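Local coordinates for protein VlsE1 (Borreliella burgdorferi, PDB 1L8W) that is a variable surface lipoprotein antigen of the Lyme disease spirochaete, whose switching of antigenic form probably helps the bacterium evade the host immune response, at residues A181-N186 / M266-Q271; K188-L193 / S209-A214; E221-A226 / I272-A277; V228-A233 / N246-A251. One frame throughout, in Å; residues are numbered along the deposited sequence.

Contact 1: A181-N186 / M266-Q271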
loop_
_atom_site.group_PDB
_atom_site.type_symbol
_atom_site.label_atom_id
_atom_site.label_comp_id
_atom_site.label_asym_id
_atom_site.label_seq_id
_atom_site.Cartn_x
_atom_site.Cartn_y
_atom_site.Cartn_z
ATOM N N ALA A 181 10.820 9.603 -15.634
ATOM C CA ALA A 181 12.058 9.413 -14.882
ATOM C C ALA A 181 11.735 8.945 -13.462
ATOM O O ALA A 181 11.169 9.694 -12.664
ATOM C CB ALA A 181 12.862 10.720 -14.845
ATOM N N ALA A 182 12.092 7.699 -13.160
ATOM C CA ALA A 182 11.842 7.111 -11.845
ATOM C C ALA A 182 13.097 7.103 -10.979
ATOM O O ALA A 182 13.078 6.585 -9.861
ATOM C CB ALA A 182 11.316 5.688 -12.002
ATOM N N LYS A 183 14.182 7.675 -11.495
ATOM C CA LYS A 183 15.444 7.719 -10.765
ATOM C C LYS A 183 15.684 9.012 -9.996
ATOM O O LYS A 183 15.147 10.070 -10.331
ATOM C CB LYS A 183 16.614 7.456 -11.712
ATOM C CG LYS A 183 16.965 5.979 -11.841
ATOM C CD LYS A 183 17.514 5.433 -10.524
ATOM C CE LYS A 183 17.853 3.951 -10.624
ATOM N NZ LYS A 183 18.502 3.433 -9.387
ATOM N N GLY A 184 16.507 8.903 -8.960
ATOM C CA GLY A 184 16.820 10.039 -8.121
ATOM C C GLY A 184 16.831 9.544 -6.693
ATOM O O GLY A 184 15.780 9.419 -6.070
ATOM N N GLU A 185 18.020 9.253 -6.180
ATOM C CA GLU A 185 18.179 8.739 -4.826
ATOM C C GLU A 185 18.083 9.833 -3.766
ATOM O O GLU A 185 18.555 9.663 -2.641
ATOM C CB GLU A 185 19.530 8.022 -4.706
ATOM C CG GLU A 185 20.733 8.958 -4.804
ATOM C CD GLU A 185 22.053 8.223 -4.952
ATOM O OE1 GLU A 185 22.438 7.469 -4.032
ATOM O OE2 GLU A 185 22.709 8.406 -5.999
ATOM N N ASN A 186 17.462 10.954 -4.122
ATOM C CA ASN A 186 17.318 12.075 -3.196
ATOM C C ASN A 186 16.676 11.705 -1.858
ATOM O O ASN A 186 17.000 12.293 -0.829
ATOM C CB ASN A 186 16.493 13.197 -3.845
ATOM C CG ASN A 186 17.128 13.737 -5.111
ATOM O OD1 ASN A 186 18.263 14.215 -5.095
ATOM N ND2 ASN A 186 16.395 13.666 -6.218
HETATM N N MSE A 266 16.114 -0.043 -4.571
HETATM C CA MSE A 266 15.315 0.823 -3.715
HETATM C C MSE A 266 15.781 2.244 -4.069
HETATM O O MSE A 266 15.990 2.545 -5.244
HETATM C CB MSE A 266 15.562 0.506 -2.230
HETATM C CG MSE A 266 14.857 -0.766 -1.709
HETATM SE SE MSE A 266 12.877 -0.744 -1.737
HETATM C CE MSE A 266 12.640 -1.396 -3.530
ATOM N N LYS A 267 15.957 3.110 -3.080
ATOM C CA LYS A 267 16.412 4.485 -3.343
ATOM C C LYS A 267 15.460 5.298 -4.224
ATOM O O LYS A 267 15.279 6.493 -4.009
ATOM C CB LYS A 267 17.808 4.479 -3.983
ATOM C CG LYS A 267 18.936 4.116 -3.031
ATOM C CD LYS A 267 20.301 4.306 -3.684
ATOM C CE LYS A 267 21.416 4.157 -2.653
ATOM N NZ LYS A 267 22.779 4.312 -3.238
ATOM N N LYS A 268 14.864 4.653 -5.221
ATOM C CA LYS A 268 13.918 5.322 -6.106
ATOM C C LYS A 268 12.635 5.665 -5.346
ATOM O O LYS A 268 12.211 4.930 -4.452
ATOM C CB LYS A 268 13.606 4.430 -7.303
ATOM C CG LYS A 268 14.719 4.392 -8.326
ATOM C CD LYS A 268 14.423 3.401 -9.432
ATOM C CE LYS A 268 14.822 1.997 -9.027
ATOM N NZ LYS A 268 14.162 1.561 -7.772
ATOM N N ASP A 269 12.022 6.780 -5.724
ATOM C CA ASP A 269 10.812 7.282 -5.082
ATOM C C ASP A 269 9.574 6.395 -5.068
ATOM O O ASP A 269 8.835 6.392 -4.089
ATOM C CB ASP A 269 10.437 8.637 -5.684
ATOM C CG ASP A 269 11.475 9.707 -5.397
ATOM O OD1 ASP A 269 11.872 9.849 -4.220
ATOM O OD2 ASP A 269 11.886 10.408 -6.350
ATOM N N ASP A 270 9.322 5.659 -6.141
ATOM C CA ASP A 270 8.140 4.813 -6.154
ATOM C C ASP A 270 8.320 3.561 -5.284
ATOM O O ASP A 270 7.344 3.045 -4.734
ATOM C CB ASP A 270 7.750 4.460 -7.596
ATOM C CG ASP A 270 8.878 3.818 -8.372
ATOM O OD1 ASP A 270 10.039 3.875 -7.903
ATOM O OD2 ASP A 270 8.595 3.265 -9.462
ATOM N N GLN A 271 9.566 3.106 -5.137
ATOM C CA GLN A 271 9.903 1.944 -4.313
ATOM C C GLN A 271 9.863 2.331 -2.835
ATOM O O GLN A 271 9.362 1.586 -1.983
ATOM C CB GLN A 271 11.302 1.443 -4.650
ATOM C CG GLN A 271 11.514 1.107 -6.121
ATOM C CD GLN A 271 10.564 0.039 -6.610
ATOM O OE1 GLN A 271 10.419 -1.010 -5.986
ATOM N NE2 GLN A 271 9.915 0.295 -7.738
HETATM O O HOH W 1 13.687 8.678 -7.427
HETATM O O HOH W 2 14.630 9.045 -3.637
#
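Ala182 and Lys268 make the tightest part of this contact: the carbonyl O of Ala182 lies 3.1 Å from Lys268 CG and also meets CB and CD, so it rests against the root of the lysine chain. The side chain of Lys183 sets out away from residues 266-271, but a bend at chi2 (-67°) turns CD back, and its aliphatic part crosses that of Lys268 obliquely, with Lys183 CE 3.7 Å from Lys268 CD. The two ammonium groups stay apart and find separate backbone oxygens. Lys268 NZ bonds to Glu265 O and to Met266 O; Lys183 NZ bonds weakly to Asp264 O.

Lys268 is the N-cap residue of helix 269-281, and the loop 181-186 runs past this helix start at the surface of the antigen. Two waters lie between the segments. One accepts from Asp269 N at 3.0 Å, in the first turn of the helix, and lies 2.6 Å from Gly184 O, with Ala182 O also within its reach. The other sits 2.7 Å from both Gly184 O and Lys267 O and can donate to either carbonyl. The unusual backbone angles of Gly184 (phi 139°, psi 98°) suit a residue without a side chain.

Beyond Gly184 the packing gives way to an exposed side. Glu185 and Lys267 lie side by side and point the same way, with their CB atoms 4.0 Å apart. Their ends form a salt bridge, Lys267 NZ to Glu185 OE1 at 3.3 Å, whose hydrogen bond is weak.

Contact 2: K188-L193 / S209-A214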
loop_
_atom_site.group_PDB
_atom_site.type_symbol
_atom_site.label_atom_id
_atom_site.label_comp_id
_atom_site.label_asym_id
_atom_site.label_seq_id
_atom_site.Cartn_x
_atom_site.Cartn_y
_atom_site.Cartn_z
ATOM N N LYS A 188 16.596 8.469 -0.428
ATOM C CA LYS A 188 17.076 7.211 0.126
ATOM C C LYS A 188 17.184 7.276 1.647
ATOM O O LYS A 188 17.137 6.249 2.323
ATOM C CB LYS A 188 18.434 6.848 -0.491
ATOM C CG LYS A 188 19.513 7.926 -0.392
ATOM C CD LYS A 188 20.787 7.462 -1.108
ATOM C CE LYS A 188 21.807 8.594 -1.299
ATOM N NZ LYS A 188 22.500 8.996 -0.035
ATOM N N GLY A 189 17.319 8.489 2.176
ATOM C CA GLY A 189 17.414 8.673 3.611
ATOM C C GLY A 189 16.151 8.268 4.360
ATOM O O GLY A 189 16.148 8.196 5.587
ATOM N N ALA A 190 15.074 8.002 3.633
ATOM C CA ALA A 190 13.823 7.593 4.267
ATOM C C ALA A 190 13.993 6.235 4.958
ATOM O O ALA A 190 13.221 5.880 5.842
ATOM C CB ALA A 190 12.710 7.524 3.229
ATOM N N GLY A 191 15.032 5.500 4.565
ATOM C CA GLY A 191 15.300 4.194 5.147
ATOM C C GLY A 191 15.589 4.204 6.636
ATOM O O GLY A 191 15.374 3.199 7.315
ATOM N N LYS A 192 16.068 5.332 7.154
ATOM C CA LYS A 192 16.397 5.439 8.574
ATOM C C LYS A 192 15.194 5.194 9.473
ATOM O O LYS A 192 15.344 4.859 10.650
ATOM C CB LYS A 192 16.983 6.822 8.879
ATOM C CG LYS A 192 18.201 7.169 8.040
ATOM C CD LYS A 192 18.743 8.551 8.367
ATOM C CE LYS A 192 20.067 8.775 7.642
ATOM N NZ LYS A 192 20.668 10.079 8.013
ATOM N N LEU A 193 14.005 5.375 8.916
ATOM C CA LEU A 193 12.763 5.190 9.655
ATOM C C LEU A 193 12.428 3.717 9.797
ATOM O O LEU A 193 11.607 3.341 10.632
ATOM C CB LEU A 193 11.618 5.913 8.935
ATOM C CG LEU A 193 11.877 7.401 8.681
ATOM C CD1 LEU A 193 10.665 8.019 8.041
ATOM C CD2 LEU A 193 12.207 8.112 9.981
ATOM N N SER A 209 11.283 13.840 6.333
ATOM C CA SER A 209 10.996 14.747 5.230
ATOM C C SER A 209 11.279 14.006 3.922
ATOM O O SER A 209 10.575 14.182 2.924
ATOM C CB SER A 209 11.869 16.002 5.344
ATOM O OG SER A 209 11.464 17.018 4.442
ATOM N N LYS A 210 12.305 13.162 3.947
ATOM C CA LYS A 210 12.694 12.362 2.791
ATOM C C LYS A 210 11.573 11.392 2.440
ATOM O O LYS A 210 11.233 11.214 1.265
ATOM C CB LYS A 210 13.975 11.580 3.099
ATOM C CG LYS A 210 15.205 12.463 3.385
ATOM C CD LYS A 210 15.436 13.460 2.256
ATOM C CE LYS A 210 16.708 14.280 2.460
ATOM N NZ LYS A 210 17.942 13.476 2.214
ATOM N N ALA A 211 10.991 10.778 3.473
ATOM C CA ALA A 211 9.897 9.823 3.290
ATOM C C ALA A 211 8.682 10.518 2.706
ATOM O O ALA A 211 8.017 9.975 1.825
ATOM C CB ALA A 211 9.535 9.166 4.626
ATOM N N ALA A 212 8.377 11.715 3.202
ATOM C CA ALA A 212 7.242 12.444 2.665
ATOM C C ALA A 212 7.535 12.909 1.224
ATOM O O ALA A 212 6.656 12.884 0.367
ATOM C CB ALA A 212 6.919 13.632 3.552
ATOM N N GLY A 213 8.776 13.322 0.962
ATOM C CA GLY A 213 9.148 13.780 -0.371
ATOM C C GLY A 213 9.013 12.678 -1.399
ATOM O O GLY A 213 8.492 12.894 -2.492
ATOM N N ALA A 214 9.477 11.484 -1.038
ATOM C CA ALA A 214 9.404 10.318 -1.905
ATOM C C ALA A 214 7.945 10.042 -2.268
ATOM O O ALA A 214 7.619 9.763 -3.428
ATOM C CB ALA A 214 10.018 9.101 -1.190
#
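Lys210 lays its CB over one face of the peptide joining Gly189 to Ala190, almost straight above Ala190 N at 3.8 Å. On the other side of the peptide plane, Lys192 N approaches Gly189 O at 3.3 Å, a bond that belongs to the 3-10 segment 188-193 itself. The peptide is therefore met from both sides, by a methylene of the helix and by its own next turn.

Beside it, the methyl of Ala190 points at the opposing helix and touches backbone as much as side chain: CB is 3.6 Å from Ala211 CA and 3.8 Å from Ala211 CB. Leu193, one 3-10 turn on, completes the row. Its CG stands anti to the carbonyl carbon (chi1 -55°), and from that branch CD1 reaches Ala211 CB at 3.8 Å. The methyl of Ala211 is thus touched by both Ala190 and Leu193, while Ile276 of helix 269-281 and Ile301 of helix 294-333 also pack on it.

Lys210 NZ, at the far end of the chain, makes a weak hydrogen bond to Asn186 O. With Ala190 facing Ala211, and Gly189 bringing no side chain against Lys210, the backbones come close, Ala190 CA to Ala211 CA being 4.6 Å. This is small-residue packing of a 3-10 segment against an alpha helix, here binding the loop before helix 205-216 to that helix in a largely helical fold.

Contact 3: E221-A226 / I272-A277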
loop_
_atom_site.group_PDB
_atom_site.type_symbol
_atom_site.label_atom_id
_atom_site.label_comp_id
_atom_site.label_asym_id
_atom_site.label_seq_id
_atom_site.Cartn_x
_atom_site.Cartn_y
_atom_site.Cartn_z
ATOM N N GLU A 221 -0.951 5.392 -8.760
ATOM C CA GLU A 221 -0.741 4.325 -9.735
ATOM C C GLU A 221 0.685 3.783 -9.642
ATOM O O GLU A 221 0.898 2.567 -9.569
ATOM C CB GLU A 221 -0.982 4.834 -11.158
ATOM C CG GLU A 221 -2.399 5.291 -11.447
ATOM C CD GLU A 221 -2.820 6.459 -10.573
ATOM O OE1 GLU A 221 -2.041 7.429 -10.462
ATOM O OE2 GLU A 221 -3.933 6.409 -10.003
ATOM N N GLN A 222 1.661 4.688 -9.635
ATOM C CA GLN A 222 3.067 4.296 -9.557
ATOM C C GLN A 222 3.385 3.499 -8.300
ATOM O O GLN A 222 4.120 2.519 -8.356
ATOM C CB GLN A 222 3.967 5.535 -9.632
ATOM C CG GLN A 222 4.016 6.180 -11.002
ATOM C CD GLN A 222 4.885 7.424 -11.019
ATOM O OE1 GLN A 222 4.470 8.493 -10.577
ATOM N NE2 GLN A 222 6.111 7.282 -11.512
ATOM N N ILE A 223 2.843 3.928 -7.164
ATOM C CA ILE A 223 3.066 3.216 -5.909
ATOM C C ILE A 223 2.384 1.844 -5.984
ATOM O O ILE A 223 2.906 0.851 -5.483
ATOM C CB ILE A 223 2.505 4.006 -4.708
ATOM C CG1 ILE A 223 3.178 5.380 -4.630
ATOM C CG2 ILE A 223 2.777 3.252 -3.428
ATOM C CD1 ILE A 223 2.496 6.361 -3.681
ATOM N N LEU A 224 1.223 1.803 -6.630
ATOM C CA LEU A 224 0.466 0.569 -6.796
ATOM C C LEU A 224 1.291 -0.416 -7.619
ATOM O O LEU A 224 1.445 -1.578 -7.245
ATOM C CB LEU A 224 -0.853 0.849 -7.524
ATOM C CG LEU A 224 -2.156 0.242 -6.986
ATOM C CD1 LEU A 224 -3.198 0.244 -8.096
ATOM C CD2 LEU A 224 -1.932 -1.175 -6.495
ATOM N N SER A 225 1.824 0.061 -8.743
ATOM C CA SER A 225 2.633 -0.767 -9.629
ATOM C C SER A 225 3.863 -1.311 -8.901
ATOM O O SER A 225 4.207 -2.489 -9.031
ATOM C CB SER A 225 3.061 0.048 -10.858
ATOM O OG SER A 225 3.689 -0.774 -11.829
ATOM N N ALA A 226 4.528 -0.455 -8.132
ATOM C CA ALA A 226 5.710 -0.884 -7.388
ATOM C C ALA A 226 5.372 -2.025 -6.420
ATOM O O ALA A 226 6.196 -2.907 -6.182
ATOM C CB ALA A 226 6.314 0.301 -6.617
ATOM N N ILE A 272 10.410 3.502 -2.535
ATOM C CA ILE A 272 10.408 4.008 -1.172
ATOM C C ILE A 272 8.956 4.236 -0.739
ATOM O O ILE A 272 8.544 3.783 0.325
ATOM C CB ILE A 272 11.173 5.331 -1.080
ATOM C CG1 ILE A 272 12.640 5.086 -1.441
ATOM C CG2 ILE A 272 11.011 5.931 0.301
ATOM C CD1 ILE A 272 13.479 6.332 -1.517
ATOM N N ALA A 273 8.197 4.938 -1.576
ATOM C CA ALA A 273 6.790 5.224 -1.298
ATOM C C ALA A 273 5.985 3.929 -1.104
ATOM O O ALA A 273 5.013 3.899 -0.336
ATOM C CB ALA A 273 6.197 6.050 -2.427
ATOM N N ALA A 274 6.400 2.866 -1.798
ATOM C CA ALA A 274 5.754 1.559 -1.682
ATOM C C ALA A 274 6.112 0.888 -0.355
ATOM O O ALA A 274 5.254 0.274 0.288
ATOM C CB ALA A 274 6.163 0.654 -2.840
ATOM N N ALA A 275 7.381 0.987 0.038
ATOM C CA ALA A 275 7.848 0.393 1.290
ATOM C C ALA A 275 7.102 1.059 2.426
ATOM O O ALA A 275 6.715 0.425 3.407
ATOM C CB ALA A 275 9.358 0.616 1.462
ATOM N N ILE A 276 6.915 2.359 2.261
ATOM C CA ILE A 276 6.227 3.190 3.224
ATOM C C ILE A 276 4.749 2.828 3.333
ATOM O O ILE A 276 4.249 2.608 4.436
ATOM C CB ILE A 276 6.390 4.689 2.851
ATOM C CG1 ILE A 276 7.842 5.118 3.116
ATOM C CG2 ILE A 276 5.410 5.543 3.624
ATOM C CD1 ILE A 276 8.153 6.584 2.838
ATOM N N ALA A 277 4.056 2.746 2.204
ATOM C CA ALA A 277 2.627 2.422 2.230
ATOM C C ALA A 277 2.362 1.021 2.777
ATOM O O ALA A 277 1.406 0.821 3.529
ATOM C CB ALA A 277 2.017 2.566 0.838
#
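Helix 220-230 and helix 269-281 cross nearly at right angles here, a buried helix-helix crossing near the centre of the chain in which Ile223 fits against a patch of alanines on the other helix. The axes of the segments 221-226 and 272-277 approach to 8.6 Å at a signed crossing angle of -77°, and Ile223 and Ala274 are the residues whose CA atoms come nearest, 5.3 Å apart.

Ile223 works with both branches. CG1 stands anti to the carbonyl carbon (chi1 -59°) and meets Ala273 CB at 3.8 Å, with CD1 beyond it also touching that methyl. CG2, anti to the backbone N, goes the other way: it lies 3.8 Å from Ala274 CA and reaches Ala277 CB more loosely at 4.4 Å. The isoleucine so spreads over three alanines, two neighbours and one a turn further on. One turn along its own helix, Ala226 adds a methyl-to-methyl touch, CB to Ala274 CB at 3.8 Å.

Val218 touches both Ile223 and Ala273, and Ala308 of helix 294-333 packs on Ala277, so other parts of the fold close round the crossing.

No hydrogen bond passes between the segments. The backbone N-H groups of Ser225, Ala226, Ile276 and Ala277 bond within their own helices, and what joins the two helices is dispersion and the burial of hydrocarbon, made close by the shortness of the alanine side chains.

Contact 4: V228-A233 / N246-A251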
loop_
_atom_site.group_PDB
_atom_site.type_symbol
_atom_site.label_atom_id
_atom_site.label_comp_id
_atom_site.label_asym_id
_atom_site.label_seq_id
_atom_site.Cartn_x
_atom_site.Cartn_y
_atom_site.Cartn_z
ATOM N N VAL A 228 2.792 -4.185 -6.849
ATOM C CA VAL A 228 2.448 -5.325 -7.688
ATOM C C VAL A 228 3.716 -6.083 -8.113
ATOM O O VAL A 228 3.770 -7.315 -8.038
ATOM C CB VAL A 228 1.693 -4.856 -8.940
ATOM C CG1 VAL A 228 1.410 -6.031 -9.845
ATOM C CG2 VAL A 228 0.393 -4.172 -8.535
ATOM N N THR A 229 4.734 -5.344 -8.552
ATOM C CA THR A 229 6.000 -5.936 -8.987
ATOM C C THR A 229 6.687 -6.607 -7.809
ATOM O O THR A 229 7.215 -7.713 -7.922
ATOM C CB THR A 229 6.958 -4.856 -9.553
ATOM O OG1 THR A 229 6.323 -4.180 -10.645
ATOM C CG2 THR A 229 8.258 -5.474 -10.042
ATOM N N ALA A 230 6.681 -5.923 -6.674
ATOM C CA ALA A 230 7.302 -6.442 -5.471
ATOM C C ALA A 230 6.733 -7.807 -5.094
ATOM O O ALA A 230 7.479 -8.710 -4.734
ATOM C CB ALA A 230 7.107 -5.463 -4.337
ATOM N N ALA A 231 5.414 -7.948 -5.179
ATOM C CA ALA A 231 4.745 -9.198 -4.832
ATOM C C ALA A 231 5.261 -10.373 -5.653
ATOM O O ALA A 231 5.108 -11.530 -5.262
ATOM C CB ALA A 231 3.232 -9.055 -5.025
ATOM N N ASP A 232 5.871 -10.074 -6.796
ATOM C CA ASP A 232 6.399 -11.114 -7.667
ATOM C C ASP A 232 7.869 -11.430 -7.408
ATOM O O ASP A 232 8.407 -12.381 -7.965
ATOM C CB ASP A 232 6.183 -10.722 -9.130
ATOM C CG ASP A 232 4.735 -10.875 -9.562
ATOM O OD1 ASP A 232 4.278 -12.031 -9.676
ATOM O OD2 ASP A 232 4.045 -9.847 -9.771
ATOM N N ALA A 233 8.514 -10.642 -6.556
ATOM C CA ALA A 233 9.917 -10.876 -6.225
ATOM C C ALA A 233 10.048 -12.226 -5.524
ATOM O O ALA A 233 9.055 -12.808 -5.085
ATOM C CB ALA A 233 10.442 -9.760 -5.319
ATOM N N ASN A 246 13.584 -4.822 -2.649
ATOM C CA ASN A 246 12.206 -4.622 -3.083
ATOM C C ASN A 246 11.414 -4.006 -1.928
ATOM O O ASN A 246 11.773 -4.177 -0.766
ATOM C CB ASN A 246 11.592 -5.953 -3.542
ATOM C CG ASN A 246 11.496 -6.979 -2.420
ATOM O OD1 ASN A 246 10.680 -6.846 -1.509
ATOM N ND2 ASN A 246 12.333 -8.009 -2.486
ATOM N N PRO A 247 10.330 -3.271 -2.228
ATOM C CA PRO A 247 9.560 -2.663 -1.136
ATOM C C PRO A 247 8.987 -3.614 -0.063
ATOM O O PRO A 247 8.811 -3.208 1.096
ATOM C CB PRO A 247 8.487 -1.846 -1.873
ATOM C CG PRO A 247 8.370 -2.499 -3.200
ATOM C CD PRO A 247 9.776 -2.907 -3.544
ATOM N N ILE A 248 8.708 -4.865 -0.434
ATOM C CA ILE A 248 8.190 -5.845 0.525
ATOM C C ILE A 248 9.271 -6.197 1.556
ATOM O O ILE A 248 9.013 -6.213 2.760
ATOM C CB ILE A 248 7.699 -7.137 -0.194
ATOM C CG1 ILE A 248 6.438 -6.826 -1.010
ATOM C CG2 ILE A 248 7.415 -8.249 0.818
ATOM C CD1 ILE A 248 5.889 -8.012 -1.765
ATOM N N ALA A 249 10.485 -6.450 1.085
ATOM C CA ALA A 249 11.592 -6.782 1.973
ATOM C C ALA A 249 11.954 -5.597 2.869
ATOM O O ALA A 249 12.371 -5.773 4.025
ATOM C CB ALA A 249 12.804 -7.194 1.153
ATOM N N ALA A 250 11.800 -4.391 2.330
ATOM C CA ALA A 250 12.117 -3.176 3.077
ATOM C C ALA A 250 11.058 -2.892 4.129
ATOM O O ALA A 250 11.390 -2.501 5.248
ATOM C CB ALA A 250 12.255 -1.971 2.115
ATOM N N ALA A 251 9.790 -3.092 3.772
ATOM C CA ALA A 251 8.673 -2.854 4.695
ATOM C C ALA A 251 8.695 -3.786 5.920
ATOM O O ALA A 251 8.478 -3.341 7.042
ATOM C CB ALA A 251 7.338 -2.990 3.951
#
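Ala230 and Asn246 bring their CA atoms to 5.8 Å where the C-terminal part of helix 220-230 meets the start of helix 247-252. A type I turn runs from Ala230 to Ala233, closed by Ala233 N to Ala230 O at 2.9 Å. Asn246, extended in backbone, is the N-cap of the following helix: its OD1 accepts from Ala249 N at 2.6 Å, nearly straight at 161°, with the donor tilted out of the amide plane.

The methyl of Ala230 points into this helix start and meets Pro247 CG at 3.4 Å, tighter than usual for two carbons, and Ile248 CG1 at 3.7 Å. Ile248 CD1 slides further, to 3.4 Å from Ala230 O. Ala233 CB packs on the amide of Asn246, 3.8 Å from ND2, which itself bonds to Glu235 O.

Between the segments there is no hydrogen bond; carbon packs on carbon and on a few polar atoms whose bonds are made with other residues. The polar groups of Asn246 are used on its own helix and on Glu235, so the cap amide is held at both ends while Ala233 rests beside it.

In the fold
Contacts 2, 3 and 4 are buried and contact 1 is at the surface, and their chemistry follows: mostly alanine, isoleucine, leucine and proline carbons inside, against lysine chains, bridging waters and a salt bridge outside. Contact 3 lies nearest the centre of the chain. Helix 269-281 serves both contact 1, by its N-terminal end, and contact 3, by its next turns, while helix 220-230 serves contacts 3 and 4. Ile272 and Ile276 pack against contact 2 and tie it to contact 3; Pro247 joins contact 4 to contact 3 through Ala274. Contacts 2 and 4 do not touch, their nearest atoms being about 7 Å apart. Both are nested inside the loop closed by contact 1.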